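Local coordinates for protein 2-dehydro-3-deoxy-D-arabinonate dehydratase (Sulfolobus solfataricus, PDB 2Q1A) that catalyses the magnesium-dependent dehydration of 2-dehydro-3-deoxy-D-arabinonate to 2,5-dioxopentanoate, a step in the pentose oxidation pathway leading to 2-oxoglutarate, at residues W77-S82 / P113-K118; W139-P144 / S166-E171; E145-L150 / I251-T256; M162-A167 / Q180-A185. All coordinates share one frame; numbering follows the deposited sequence.

Contact 1 (W77-S82 / P113-K118). With 2KT (2-ketobutyric acid), chain C.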
# COMPACT_ATOMS: atom_id res chain seq x y z
N TRP A 77 -9.66 -21.78 15.70
CA TRP A 77 -9.65 -22.47 16.99
C TRP A 77 -10.58 -23.67 16.99
O TRP A 77 -11.61 -23.68 16.30
CB TRP A 77 -10.05 -21.54 18.13
CG TRP A 77 -9.13 -20.38 18.39
CD1 TRP A 77 -8.97 -19.27 17.62
CD2 TRP A 77 -8.28 -20.20 19.54
NE1 TRP A 77 -8.06 -18.41 18.20
CE2 TRP A 77 -7.63 -18.95 19.38
CE3 TRP A 77 -8.01 -20.96 20.68
CZ2 TRP A 77 -6.71 -18.46 20.31
CZ3 TRP A 77 -7.10 -20.46 21.61
CH2 TRP A 77 -6.47 -19.22 21.42
N GLY A 78 -10.22 -24.67 17.79
CA GLY A 78 -11.02 -25.87 17.93
C GLY A 78 -11.62 -26.06 19.31
O GLY A 78 -11.11 -25.53 20.31
N SER A 79 -12.70 -26.81 19.36
CA SER A 79 -13.32 -27.21 20.61
C SER A 79 -13.26 -28.73 20.69
O SER A 79 -13.33 -29.40 19.66
CB SER A 79 -14.76 -26.74 20.65
OG SER A 79 -15.16 -26.47 21.98
N GLY A 80 -13.13 -29.26 21.89
CA GLY A 80 -12.96 -30.70 22.05
C GLY A 80 -14.01 -31.37 22.92
O GLY A 80 -14.51 -30.77 23.87
N ILE A 81 -14.33 -32.62 22.57
CA ILE A 81 -15.21 -33.49 23.36
C ILE A 81 -16.59 -32.86 23.62
O ILE A 81 -16.99 -32.65 24.77
CB ILE A 81 -14.52 -33.96 24.69
CG1 ILE A 81 -13.02 -34.28 24.48
CG2 ILE A 81 -15.25 -35.15 25.32
CD1 ILE A 81 -12.73 -35.40 23.48
N SER A 82 -17.31 -32.57 22.54
CA SER A 82 -18.61 -31.90 22.63
C SER A 82 -19.80 -32.82 22.31
O SER A 82 -20.94 -32.36 22.23
CB SER A 82 -18.62 -30.65 21.74
OG SER A 82 -18.31 -30.98 20.40
N PRO A 113 -15.14 -26.14 29.08
CA PRO A 113 -14.91 -26.97 27.90
C PRO A 113 -13.46 -26.90 27.42
O PRO A 113 -12.70 -26.03 27.86
CB PRO A 113 -15.82 -26.33 26.85
CG PRO A 113 -15.87 -24.89 27.24
CD PRO A 113 -15.85 -24.89 28.75
N GLU A 114 -13.09 -27.82 26.53
CA GLU A 114 -11.78 -27.79 25.92
C GLU A 114 -11.79 -26.83 24.73
O GLU A 114 -12.71 -26.86 23.91
CB GLU A 114 -11.36 -29.19 25.47
CG GLU A 114 -9.89 -29.28 25.05
CD GLU A 114 -9.58 -30.52 24.22
OE1 GLU A 114 -10.46 -31.41 24.13
OE2 GLU A 114 -8.46 -30.60 23.67
N ILE A 115 -10.77 -25.97 24.69
CA ILE A 115 -10.55 -25.04 23.59
C ILE A 115 -9.05 -25.05 23.31
O ILE A 115 -8.24 -24.92 24.23
CB ILE A 115 -10.99 -23.59 23.97
CG1 ILE A 115 -12.45 -23.54 24.44
CG2 ILE A 115 -10.71 -22.60 22.83
CD1 ILE A 115 -13.50 -23.59 23.35
N PHE A 116 -8.68 -25.22 22.03
CA PHE A 116 -7.27 -25.23 21.62
C PHE A 116 -7.07 -24.40 20.36
O PHE A 116 -8.02 -24.12 19.63
CB PHE A 116 -6.77 -26.67 21.42
CG PHE A 116 -7.53 -27.44 20.38
CD1 PHE A 116 -7.08 -27.51 19.06
CD2 PHE A 116 -8.72 -28.11 20.71
CE1 PHE A 116 -7.79 -28.22 18.09
CE2 PHE A 116 -9.44 -28.82 19.75
CZ PHE A 116 -8.97 -28.88 18.43
N PHE A 117 -5.82 -23.99 20.11
CA PHE A 117 -5.47 -23.29 18.88
C PHE A 117 -5.26 -24.29 17.76
O PHE A 117 -4.48 -25.25 17.91
CB PHE A 117 -4.23 -22.41 19.07
CG PHE A 117 -3.91 -21.55 17.87
CD1 PHE A 117 -2.88 -21.89 17.00
CD2 PHE A 117 -4.66 -20.39 17.61
CE1 PHE A 117 -2.59 -21.09 15.88
CE2 PHE A 117 -4.37 -19.60 16.49
CZ PHE A 117 -3.34 -19.95 15.63
N LYS A 118 -5.92 -24.07 16.63
CA LYS A 118 -5.92 -25.03 15.53
C LYS A 118 -4.98 -24.68 14.38
O LYS A 118 -4.15 -25.51 14.00
CB LYS A 118 -7.34 -25.30 15.03
CG LYS A 118 -7.42 -26.24 13.82
CD LYS A 118 -6.81 -27.61 14.11
CE LYS A 118 -6.57 -28.37 12.81
NZ LYS A 118 -5.98 -29.72 13.05
C4 2KT C . -9.62 -33.06 20.56
C3 2KT C . -10.90 -33.19 20.52
C2 2KT C . -11.43 -32.89 19.41
O3 2KT C . -10.76 -32.40 18.49
C 2KT C . -12.73 -33.10 19.21
OXT 2KT C . -13.44 -33.59 20.12
O 2KT C . -13.24 -32.80 18.10
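In the FAH-family fold of this enzyme, strands 76-80 and 114-119 form an antiparallel pair that runs from a ring contact between Trp77 and Phe117 to the substrate pocket. Gly78 and Phe116 make the hydrogen-bonded pair at its middle, with Gly78 N to Phe116 O at 2.9 Å and Phe116 N to Gly78 O at 3.0 Å. On the face carrying Trp77, Ser79, Ile115 and Phe117, the indole receives the edge of Phe117 in a T-shaped stack: the planes stand at 88°, and Phe117 CD2 lies 3.7 Å from Trp77 CE2. Ile115 adds its CG2 branch, 3.8 Å from Trp77 CE3, while Trp77 NE1 is hydrogen-bonded to OE1 of Glu75. Phe117 also stacks on Phe117 of the second subunit, so the indole lies next to a subunit interface. Replacing Trp77 with an alanine would probably leave the edge of Phe117 without its aromatic face and open a gap beside Ile115. On the face of Glu114 and Phe116, turned to the ligand, Phe116 CG sits between the backbone N and the carbonyl carbon (chi1 59°), which folds the ring back over Gly78; Gly78 CA lies 3.9 Å from the ring centroid in a CH-pi contact. Beyond Gly80, whose CA meets Glu114 OE1 at 3.3 Å, the chain turns and Ile81 N gives an almost straight hydrogen bond of 2.8 Å to OXT of the bound 2-ketobutyrate.

Contact 2 (W139-P144 / S166-E171). With MG (magnesium ion), chain B; 2KT (2-ketobutyric acid), chain C.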
# COMPACT_ATOMS: atom_id res chain seq x y z
N TRP A 139 -0.93 -42.85 12.33
CA TRP A 139 -2.38 -42.91 12.49
C TRP A 139 -3.05 -41.53 12.54
O TRP A 139 -3.22 -40.93 13.61
CB TRP A 139 -2.73 -43.76 13.73
CG TRP A 139 -4.20 -43.90 14.02
CD1 TRP A 139 -5.20 -44.12 13.11
CD2 TRP A 139 -4.84 -43.86 15.30
NE1 TRP A 139 -6.42 -44.20 13.75
CE2 TRP A 139 -6.22 -44.05 15.09
CE3 TRP A 139 -4.36 -43.68 16.61
CZ2 TRP A 139 -7.15 -44.07 16.15
CZ3 TRP A 139 -5.28 -43.70 17.66
CH2 TRP A 139 -6.66 -43.89 17.42
N THR A 140 -3.42 -41.03 11.36
CA THR A 140 -4.05 -39.72 11.22
C THR A 140 -5.48 -39.87 10.73
O THR A 140 -5.74 -40.59 9.76
CB THR A 140 -3.22 -38.79 10.28
OG1 THR A 140 -1.94 -38.53 10.85
CG2 THR A 140 -3.94 -37.48 10.02
N LEU A 141 -6.41 -39.20 11.41
CA LEU A 141 -7.84 -39.27 11.09
C LEU A 141 -8.44 -37.91 10.78
O LEU A 141 -8.08 -36.92 11.42
CB LEU A 141 -8.61 -39.92 12.24
CG LEU A 141 -8.44 -41.41 12.54
CD1 LEU A 141 -9.32 -41.82 13.72
CD2 LEU A 141 -8.74 -42.28 11.30
N PRO A 142 -9.36 -37.84 9.81
CA PRO A 142 -10.07 -36.58 9.61
C PRO A 142 -11.20 -36.43 10.62
O PRO A 142 -11.84 -37.43 10.97
CB PRO A 142 -10.63 -36.72 8.19
CG PRO A 142 -10.83 -38.20 8.01
CD PRO A 142 -9.80 -38.88 8.86
N GLU A 143 -11.43 -35.22 11.10
CA GLU A 143 -12.53 -34.98 12.03
C GLU A 143 -13.59 -34.07 11.40
O GLU A 143 -13.38 -32.86 11.28
CB GLU A 143 -12.01 -34.45 13.37
CG GLU A 143 -11.12 -35.44 14.14
CD GLU A 143 -10.74 -34.97 15.55
OE1 GLU A 143 -9.99 -35.70 16.24
OE2 GLU A 143 -11.18 -33.87 15.96
N PRO A 144 -14.72 -34.65 10.98
CA PRO A 144 -15.80 -33.87 10.36
C PRO A 144 -16.51 -33.02 11.40
O PRO A 144 -17.04 -33.55 12.37
CB PRO A 144 -16.75 -34.95 9.81
CG PRO A 144 -16.48 -36.16 10.62
CD PRO A 144 -15.04 -36.09 11.06
N SER A 166 -6.20 -34.68 12.45
CA SER A 166 -5.49 -34.98 13.70
C SER A 166 -4.57 -36.20 13.63
O SER A 166 -5.01 -37.30 13.29
CB SER A 166 -6.50 -35.19 14.85
OG SER A 166 -7.54 -34.21 14.83
N ALA A 167 -3.29 -36.01 13.95
CA ALA A 167 -2.34 -37.12 14.17
C ALA A 167 -2.66 -37.82 15.50
O ALA A 167 -1.98 -37.61 16.51
CB ALA A 167 -0.90 -36.63 14.14
N ARG A 168 -3.69 -38.66 15.47
CA ARG A 168 -4.22 -39.33 16.66
C ARG A 168 -3.20 -40.18 17.43
O ARG A 168 -3.28 -40.29 18.66
CB ARG A 168 -5.44 -40.18 16.27
CG ARG A 168 -6.65 -39.36 15.80
CD ARG A 168 -7.24 -38.53 16.93
NE ARG A 168 -7.45 -39.35 18.12
CZ ARG A 168 -8.55 -40.04 18.38
NH1 ARG A 168 -9.58 -39.99 17.54
NH2 ARG A 168 -8.64 -40.77 19.48
N ASP A 169 -2.24 -40.77 16.73
CA ASP A 169 -1.22 -41.58 17.41
C ASP A 169 -0.35 -40.75 18.33
O ASP A 169 -0.01 -41.20 19.43
CB ASP A 169 -0.38 -42.40 16.42
CG ASP A 169 0.37 -41.54 15.42
OD1 ASP A 169 -0.24 -40.61 14.86
OD2 ASP A 169 1.57 -41.82 15.19
N LEU A 170 0.00 -39.53 17.90
CA LEU A 170 0.84 -38.63 18.69
C LEU A 170 0.12 -38.13 19.95
O LEU A 170 0.71 -38.08 21.03
CB LEU A 170 1.33 -37.45 17.84
CG LEU A 170 2.24 -37.72 16.64
CD1 LEU A 170 2.77 -36.41 16.09
CD2 LEU A 170 3.41 -38.66 16.99
N GLU A 171 -1.15 -37.78 19.80
CA GLU A 171 -1.99 -37.40 20.92
C GLU A 171 -2.07 -38.52 21.96
O GLU A 171 -2.03 -38.26 23.17
CB GLU A 171 -3.39 -37.01 20.43
CG GLU A 171 -4.44 -36.90 21.53
CD GLU A 171 -5.83 -36.68 20.99
OE1 GLU A 171 -5.98 -36.53 19.75
OE2 GLU A 171 -6.79 -36.65 21.79
MG MG B . -11.63 -31.94 16.52
C4 2KT C . -9.62 -33.06 20.56
C3 2KT C . -10.90 -33.19 20.52
C2 2KT C . -11.43 -32.89 19.41
O3 2KT C . -10.76 -32.40 18.49
C 2KT C . -12.73 -33.10 19.21
OXT 2KT C . -13.44 -33.59 20.12
O 2KT C . -13.24 -32.80 18.10
O HOH W 1 -10.40 -38.69 15.38
O HOH W 2 -12.44 -30.01 17.21
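Arg168 begins its path over Trp139: its CB lies 3.7 Å from the centroid of the six-membered ring and above the ring face, a CH-pi contact. CG comes next, 4.1 Å from Leu141 CB. Bends at chi2 (-68°) and chi3 (-49°) then keep the chain close to the 139-144 segment, carrying CD past Glu143 OE1 and curling the guanidinium round so that one of its faces is turned to Trp139 CH2. This is no flat stack, since the indole and guanidinium planes are 39° apart. NE forms a salt bridge with Glu171 OE1 at 3.6 Å, within the same helix. At the tip, NH1 donates at 2.7 Å to a water lying at the guanidinium edge, and that water donates in turn to Glu143 OE1 at 3.1 Å. The arginine thus reaches the metal ligand through a water, and any direct attraction between the two charges is probably only long-range, since no N-H points at the oxygen. The backbone beneath belongs to the beta hairpin of strands 140-150 and 156-167, where Leu141 and Ser166 form a hydrogen-bonded antiparallel pair, Leu141 N to Ser166 O being 3.0 Å. Where the second strand passes into helix 168-173, Asp169 N donates to Trp139 O at 3.3 Å. Glu143 itself is extended beyond CG and divides its carboxylate between two tasks: OE1 also makes a salt bridge with Arg89, and OE2 binds the magnesium ion at 2.1 Å.

Contact 3 (E145-L150 / I251-T256). With MG (magnesium ion), chain B; 2KT (2-ketobutyric acid), chain C.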
# COMPACT_ATOMS: atom_id res chain seq x y z
N GLU A 145 -16.49 -31.71 11.20
CA GLU A 145 -17.01 -30.78 12.20
C GLU A 145 -17.78 -29.62 11.59
O GLU A 145 -17.44 -29.15 10.50
CB GLU A 145 -15.87 -30.24 13.06
CG GLU A 145 -15.00 -31.32 13.71
CD GLU A 145 -14.04 -30.79 14.77
OE1 GLU A 145 -13.17 -31.57 15.21
OE2 GLU A 145 -14.16 -29.61 15.17
N LEU A 146 -18.82 -29.17 12.28
CA LEU A 146 -19.47 -27.91 11.96
C LEU A 146 -18.63 -26.78 12.56
O LEU A 146 -18.19 -26.86 13.72
CB LEU A 146 -20.90 -27.88 12.51
CG LEU A 146 -21.69 -26.57 12.38
CD1 LEU A 146 -22.09 -26.32 10.93
CD2 LEU A 146 -22.92 -26.59 13.28
N ALA A 147 -18.41 -25.73 11.77
CA ALA A 147 -17.60 -24.61 12.20
C ALA A 147 -18.31 -23.28 11.98
O ALA A 147 -19.01 -23.10 10.98
CB ALA A 147 -16.27 -24.63 11.48
N VAL A 148 -18.14 -22.37 12.93
CA VAL A 148 -18.72 -21.03 12.80
C VAL A 148 -17.67 -19.99 12.41
O VAL A 148 -16.51 -20.08 12.83
CB VAL A 148 -19.45 -20.58 14.10
CG1 VAL A 148 -20.78 -21.31 14.25
CG2 VAL A 148 -18.56 -20.78 15.34
N VAL A 149 -18.08 -19.02 11.60
CA VAL A 149 -17.28 -17.82 11.36
C VAL A 149 -17.78 -16.74 12.33
O VAL A 149 -18.99 -16.52 12.45
CB VAL A 149 -17.36 -17.34 9.90
CG1 VAL A 149 -16.43 -16.16 9.67
CG2 VAL A 149 -16.99 -18.46 8.94
N LEU A 150 -16.84 -16.10 13.02
CA LEU A 150 -17.17 -15.11 14.06
C LEU A 150 -16.62 -13.71 13.78
O LEU A 150 -15.62 -13.56 13.08
CB LEU A 150 -16.64 -15.59 15.42
CG LEU A 150 -16.98 -17.02 15.83
CD1 LEU A 150 -16.09 -17.50 16.98
CD2 LEU A 150 -18.45 -17.15 16.20
N ILE A 251 -12.44 -18.43 12.83
CA ILE A 251 -13.27 -19.62 12.74
C ILE A 251 -13.10 -20.48 13.99
O ILE A 251 -11.98 -20.76 14.42
CB ILE A 251 -12.97 -20.47 11.47
CG1 ILE A 251 -13.45 -19.74 10.21
CG2 ILE A 251 -13.65 -21.83 11.56
CD1 ILE A 251 -13.16 -20.48 8.90
N LEU A 252 -14.24 -20.86 14.57
CA LEU A 252 -14.29 -21.86 15.62
C LEU A 252 -14.91 -23.16 15.09
O LEU A 252 -16.04 -23.17 14.58
CB LEU A 252 -15.09 -21.36 16.83
CG LEU A 252 -15.34 -22.33 18.00
CD1 LEU A 252 -14.04 -22.85 18.60
CD2 LEU A 252 -16.20 -21.69 19.07
N THR A 253 -14.16 -24.25 15.21
CA THR A 253 -14.67 -25.57 14.86
C THR A 253 -15.15 -26.32 16.11
O THR A 253 -14.42 -26.44 17.09
CB THR A 253 -13.67 -26.38 13.98
OG1 THR A 253 -14.30 -27.57 13.52
CG2 THR A 253 -12.39 -26.72 14.73
N THR A 254 -16.39 -26.82 16.05
CA THR A 254 -17.14 -27.18 17.26
C THR A 254 -16.99 -28.61 17.81
O THR A 254 -17.73 -29.00 18.72
CB THR A 254 -18.64 -26.87 17.08
OG1 THR A 254 -19.19 -27.69 16.05
CG2 THR A 254 -18.84 -25.40 16.71
N GLY A 255 -16.04 -29.39 17.29
CA GLY A 255 -15.83 -30.76 17.76
C GLY A 255 -16.49 -31.83 16.90
O GLY A 255 -17.52 -31.58 16.27
N THR A 256 -15.91 -33.03 16.89
CA THR A 256 -16.42 -34.13 16.05
C THR A 256 -17.16 -35.22 16.82
O THR A 256 -16.95 -35.42 18.02
CB THR A 256 -15.29 -34.79 15.21
OG1 THR A 256 -15.87 -35.58 14.17
CG2 THR A 256 -14.39 -35.67 16.07
MG MG B . -11.63 -31.94 16.52
C4 2KT C . -9.62 -33.06 20.56
C3 2KT C . -10.90 -33.19 20.52
C2 2KT C . -11.43 -32.89 19.41
O3 2KT C . -10.76 -32.40 18.49
C 2KT C . -12.73 -33.10 19.21
OXT 2KT C . -13.44 -33.59 20.12
O 2KT C . -13.24 -32.80 18.10
O HOH W 2 -12.44 -30.01 17.21
O HOH W 3 -19.37 -30.21 15.19
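Glu145 OE2 is gripped by two donors of the 251-256 segment, Thr253 OG1 at 2.6 Å and Gly255 N at 2.8 Å, which reach it from opposite faces of the carboxylate plane. This clamp lies where the antiparallel pair of strands 140-150 and 250-253 opens into the FAH-family metal site, and it illustrates how second-shell donors can position a first-shell ligand: with OE2 so held, OE1 is left to bind the magnesium ion. Thr253 presents its hydroxyl with OG1 anti to the backbone N (chi1 -172°), across the glutamate chain at about a right angle. A valine in its place would lack this donor, and OE2 would probably keep only Gly255 N of the two, with the carboxylate less firmly fixed in its rotation. Leu146 O is likewise doubly held, by Thr254 N at 2.9 Å and Thr254 OG1 at 2.7 Å, and a water links Leu146 N, Thr254 OG1 and Gly255 O. Farther from the metal the chemistry turns apolar. Val148 and Leu252 form the hydrogen-bonded pair, their side chains lying side by side, while Ala147 CB meets Ile251 CG2 at 3.8 Å on the other face. At the pocket end, Thr256 N donates to the carboxylate O of 2-ketobutyrate at 2.9 Å.

Contact 4 (M162-A167 / Q180-A185). With MG (magnesium ion), chain B; 2KT (2-ketobutyric acid), chain C.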
# COMPACT_ATOMS: atom_id res chain seq x y z
N MET A 162 -15.71 -27.99 8.43
CA MET A 162 -14.27 -28.08 8.69
C MET A 162 -13.81 -29.51 8.94
O MET A 162 -14.53 -30.33 9.51
CB MET A 162 -13.83 -27.17 9.86
CG MET A 162 -12.31 -27.06 10.03
SD MET A 162 -11.72 -25.66 11.01
CE MET A 162 -11.77 -24.34 9.80
N ASP A 163 -12.59 -29.77 8.49
CA ASP A 163 -11.90 -31.00 8.77
C ASP A 163 -10.74 -30.72 9.75
O ASP A 163 -9.69 -30.20 9.37
CB ASP A 163 -11.38 -31.58 7.46
CG ASP A 163 -10.78 -32.96 7.61
OD1 ASP A 163 -10.57 -33.41 8.75
OD2 ASP A 163 -10.52 -33.60 6.56
N ASP A 164 -10.95 -31.07 11.02
CA ASP A 164 -9.90 -30.98 12.03
C ASP A 164 -8.95 -32.19 11.92
O ASP A 164 -9.04 -33.16 12.68
CB ASP A 164 -10.52 -30.82 13.44
CG ASP A 164 -9.49 -30.90 14.57
OD1 ASP A 164 -8.29 -30.62 14.36
OD2 ASP A 164 -9.89 -31.25 15.70
N VAL A 165 -8.04 -32.12 10.95
CA VAL A 165 -7.10 -33.21 10.70
C VAL A 165 -6.21 -33.45 11.93
O VAL A 165 -5.55 -32.52 12.41
CB VAL A 165 -6.25 -32.94 9.42
CG1 VAL A 165 -5.45 -34.16 9.03
CG2 VAL A 165 -7.16 -32.52 8.27
N SER A 166 -6.20 -34.68 12.45
CA SER A 166 -5.49 -34.98 13.70
C SER A 166 -4.57 -36.20 13.63
O SER A 166 -5.01 -37.30 13.29
CB SER A 166 -6.50 -35.19 14.85
OG SER A 166 -7.54 -34.21 14.83
N ALA A 167 -3.29 -36.01 13.95
CA ALA A 167 -2.34 -37.12 14.17
C ALA A 167 -2.66 -37.82 15.50
O ALA A 167 -1.98 -37.61 16.51
CB ALA A 167 -0.90 -36.63 14.14
N GLN A 180 1.39 -30.53 18.43
CA GLN A 180 2.11 -31.13 17.29
C GLN A 180 1.18 -31.99 16.44
O GLN A 180 1.34 -32.08 15.22
CB GLN A 180 3.28 -31.98 17.76
CG GLN A 180 4.35 -31.23 18.52
CD GLN A 180 5.55 -32.10 18.85
OE1 GLN A 180 6.20 -32.64 17.95
NE2 GLN A 180 5.84 -32.25 20.14
N SER A 181 0.20 -32.62 17.09
CA SER A 181 -0.75 -33.50 16.43
C SER A 181 -1.79 -32.72 15.64
O SER A 181 -2.44 -33.30 14.75
CB SER A 181 -1.45 -34.40 17.46
OG SER A 181 -2.60 -33.77 18.01
N LYS A 182 -1.94 -31.43 15.95
CA LYS A 182 -3.05 -30.61 15.43
C LYS A 182 -2.65 -29.48 14.48
O LYS A 182 -3.47 -29.06 13.65
CB LYS A 182 -3.87 -30.04 16.60
CG LYS A 182 -4.70 -31.06 17.38
CD LYS A 182 -6.09 -31.20 16.82
CE LYS A 182 -6.87 -32.29 17.55
NZ LYS A 182 -8.27 -32.43 17.05
N ILE A 183 -1.41 -28.99 14.59
CA ILE A 183 -0.99 -27.74 13.94
C ILE A 183 0.22 -27.97 13.04
O ILE A 183 1.33 -28.22 13.52
CB ILE A 183 -0.60 -26.62 14.99
CG1 ILE A 183 -1.66 -26.48 16.09
CG2 ILE A 183 -0.35 -25.28 14.30
CD1 ILE A 183 -1.16 -25.75 17.34
N TYR A 184 -0.01 -27.87 11.74
CA TYR A 184 1.02 -28.10 10.72
C TYR A 184 0.46 -27.77 9.34
O TYR A 184 -0.74 -27.53 9.18
CB TYR A 184 1.52 -29.56 10.77
CG TYR A 184 0.45 -30.63 10.58
CD1 TYR A 184 0.22 -31.18 9.32
CD2 TYR A 184 -0.30 -31.10 11.66
CE1 TYR A 184 -0.75 -32.17 9.12
CE2 TYR A 184 -1.28 -32.10 11.48
CZ TYR A 184 -1.50 -32.62 10.20
OH TYR A 184 -2.45 -33.60 9.99
N ALA A 185 1.33 -27.75 8.33
CA ALA A 185 0.91 -27.48 6.95
C ALA A 185 -0.14 -28.49 6.47
O ALA A 185 0.13 -29.69 6.38
CB ALA A 185 2.11 -27.45 6.01
MG MG B . -11.63 -31.94 16.52
C4 2KT C . -9.62 -33.06 20.56
C3 2KT C . -10.90 -33.19 20.52
C2 2KT C . -11.43 -32.89 19.41
O3 2KT C . -10.76 -32.40 18.49
C 2KT C . -12.73 -33.10 19.21
OXT 2KT C . -13.44 -33.59 20.12
O 2KT C . -13.24 -32.80 18.10
O HOH W 2 -12.44 -30.01 17.21
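Lys182 bends sharply at chi2 (-91°) and then runs straight to its tip, while CG of Asp164 swings away from its own amide nitrogen (chi1 172°); together these turns make the two side chains cross at about a right angle and bring Lys182 NZ up to the carboxylate. NZ forms a salt bridge with both oxygens, standing 3.2 Å from OD1 of Asp164; its modelled approach to OD2 is so short that the exact length is doubtful. Two further bonds fix the lysine tip, one from NZ to Ser166 OG at 2.9 Å and one from NZ to the keto oxygen O3 of 2-ketobutyrate, also 2.9 Å. Ser166 is a second-shell residue here: its hydroxyl donates to Asp164 O at 2.8 Å, from above the carbonyl plane, and so presents its oxygen to the lysine. Asp164 OD2 also binds the magnesium ion at 2.0 Å, and OD1 has a second cationic partner in Lys118.

Away from the metal, the end of helix 178-182 is tied to the strand by Ala167 N, which donates at 3.0 Å to Ser181 O. The CB atoms of Ala167 and Ser181 meet alongside this bond at 4.0 Å. Nearby, Tyr184 crosses Val165 at about a right angle, its OH lying against CG1 of that valine and hydrogen-bonded to Ala132 O. A magnesium ion held by acidic side chains, with a lysine directed at the keto oxygen that the metal also binds, is the active site of this FAH-family enzyme.

Overall arrangement
All four contacts are buried, and they surround one site, partly from shared strands. Contacts 2 and 3 share strand 140-150, whose carboxylates supply two metal ligands; contact 4, on the neighbouring strand 156-167, supplies the third and overlaps contact 2 at Ser166 and Ala167. Contact 1 gives the metal no ligand: it joins contact 3 through the parallel neighbours 76-80 and 250-253, and contact 4 through Lys118. The chemistry follows position. Contact 3, nearest the chain centre, grades from apolar strand pairing to a polar clamp, contact 1 brings aromatic rings toward the second subunit, and contacts 2 and 4 add charged side chains near helix ends to their backbone bonds.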